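Local coordinates for protein putative ABC transporter subunit, substrate-binding component (Rhodopseudomonas palustris, PDB 4EVQ) that binds 4-hydroxybenzoate as the solute-binding component of an ABC transporter and probably delivers such lignin-derived aromatic acids for uptake, at residues A[276-279]-A[283-286]. Sequence-based numbering, arbitrary orientation. Where two conformers were deposited one is given.
Sequences KSFE and KIPP
P286 lays its CB over the centre of one face of the F278 ring, 3.7 Å from the centroid and 13° off the normal, a CH-pi contact that suits a flat aromatic and a compact proline. With CG anti to the backbone N (chi1 -167°), F278 swings its ring off the helix toward the 283-286 loop. In the ring plane, I284 O meets the edge at CD1, 3.3 Å away; this carbonyl is buried here with no hydrogen-bond partner in the model. Were F278 cut back to alanine, P286 CB would probably lose the face it lies over, and a gap would be likely beside I284 O, where the ring edge had been. E279 runs its extended chain across P285, bringing OE2 within 3.5 Å of P285 CB; the residue is partly exposed, which suits its charge.

Backbone bonding closes the helix: K283 N donates to E279 O (2.8 Å, 140° at the hydrogen), an i to i+4 helical bond, and K283 then turns the chain with positive phi. Its long side chain folds back, CD lying 3.4 Å from E279 O.

The loop 283-286 leads from helix 269-282 to helix 288-306, with F278 and I284 both resting on R38 of helix 30-46.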
loop_
_atom_site.group_PDB
_atom_site.type_symbol
_atom_site.label_atom_id
_atom_site.label_comp_id
_atom_site.label_asym_id
_atom_site.label_seq_id
_atom_site.Cartn_x
_atom_site.Cartn_y
_atom_site.Cartn_z
ATOM N N LYS A 276 -9.383 -17.779 -3.335
ATOM C CA LYS A 276 -9.677 -18.908 -4.248
ATOM C C LYS A 276 -9.683 -18.464 -5.710
ATOM O O LYS A 276 -9.077 -19.109 -6.578
ATOM C CB LYS A 276 -11.011 -19.565 -3.864
ATOM C CG LYS A 276 -11.392 -20.775 -4.742
ATOM C CD LYS A 276 -12.594 -21.516 -4.166
ATOM C CE LYS A 276 -13.118 -22.586 -5.131
ATOM N NZ LYS A 276 -14.436 -23.116 -4.689
ATOM N N SER A 277 -10.366 -17.355 -5.978
ATOM C CA SER A 277 -10.479 -16.819 -7.342
ATOM C C SER A 277 -9.144 -16.339 -7.891
ATOM O O SER A 277 -8.843 -16.504 -9.072
ATOM C CB SER A 277 -11.474 -15.644 -7.365
ATOM O OG SER A 277 -12.807 -16.098 -7.231
ATOM N N PHE A 278 -8.362 -15.682 -7.042
ATOM C CA PHE A 278 -7.070 -15.154 -7.456
ATOM C C PHE A 278 -6.085 -16.297 -7.753
ATOM O O PHE A 278 -5.368 -16.263 -8.752
ATOM C CB PHE A 278 -6.550 -14.193 -6.396
ATOM C CG PHE A 278 -5.378 -13.364 -6.841
ATOM C CD1 PHE A 278 -4.106 -13.881 -6.866
ATOM C CD2 PHE A 278 -5.562 -12.050 -7.264
ATOM C CE1 PHE A 278 -3.036 -13.111 -7.262
ATOM C CE2 PHE A 278 -4.528 -11.271 -7.647
ATOM C CZ PHE A 278 -3.258 -11.788 -7.678
ATOM N N GLU A 279 -6.052 -17.302 -6.885
ATOM C CA GLU A 279 -5.158 -18.444 -7.094
ATOM C C GLU A 279 -5.559 -19.201 -8.353
ATOM O O GLU A 279 -4.695 -19.676 -9.090
ATOM C CB GLU A 279 -5.151 -19.336 -5.864
ATOM C CG GLU A 279 -4.372 -18.667 -4.754
ATOM C CD GLU A 279 -4.293 -19.397 -3.416
ATOM O OE1 GLU A 279 -4.921 -20.443 -3.259
ATOM O OE2 GLU A 279 -3.603 -18.872 -2.496
ATOM N N LYS A 283 -2.360 -18.428 -10.034
ATOM C CA LYS A 283 -1.506 -19.524 -9.502
ATOM C C LYS A 283 -0.511 -19.125 -8.394
ATOM O O LYS A 283 0.454 -19.858 -8.096
ATOM C CB LYS A 283 -0.748 -20.243 -10.640
ATOM C CG LYS A 283 -1.645 -20.602 -11.854
ATOM C CD LYS A 283 -2.922 -21.309 -11.422
ATOM C CE LYS A 283 -3.679 -21.892 -12.610
ATOM N NZ LYS A 283 -3.785 -20.900 -13.720
ATOM N N ILE A 284 -0.729 -17.959 -7.805
ATOM C CA ILE A 284 -0.045 -17.537 -6.614
ATOM C C ILE A 284 -1.077 -16.877 -5.710
ATOM O O ILE A 284 -2.112 -16.392 -6.157
ATOM C CB ILE A 284 1.121 -16.537 -6.868
ATOM C CG1 ILE A 284 0.605 -15.233 -7.495
ATOM C CG2 ILE A 284 2.227 -17.162 -7.774
ATOM C CD1 ILE A 284 1.717 -14.158 -7.645
ATOM N N PRO A 285 -0.804 -16.834 -4.418
ATOM C CA PRO A 285 -1.722 -16.119 -3.532
ATOM C C PRO A 285 -1.716 -14.625 -3.836
ATOM O O PRO A 285 -0.688 -14.053 -4.246
ATOM C CB PRO A 285 -1.156 -16.370 -2.150
ATOM C CG PRO A 285 -0.200 -17.472 -2.293
ATOM C CD PRO A 285 0.279 -17.516 -3.685
ATOM N N PRO A 286 -2.870 -13.969 -3.598
ATOM C CA PRO A 286 -2.838 -12.513 -3.631
ATOM C C PRO A 286 -2.124 -11.946 -2.429
ATOM O O PRO A 286 -2.181 -12.531 -1.353
ATOM C CB PRO A 286 -4.300 -12.126 -3.597
ATOM C CG PRO A 286 -4.973 -13.274 -2.873
ATOM C CD PRO A 286 -4.166 -14.505 -3.189
#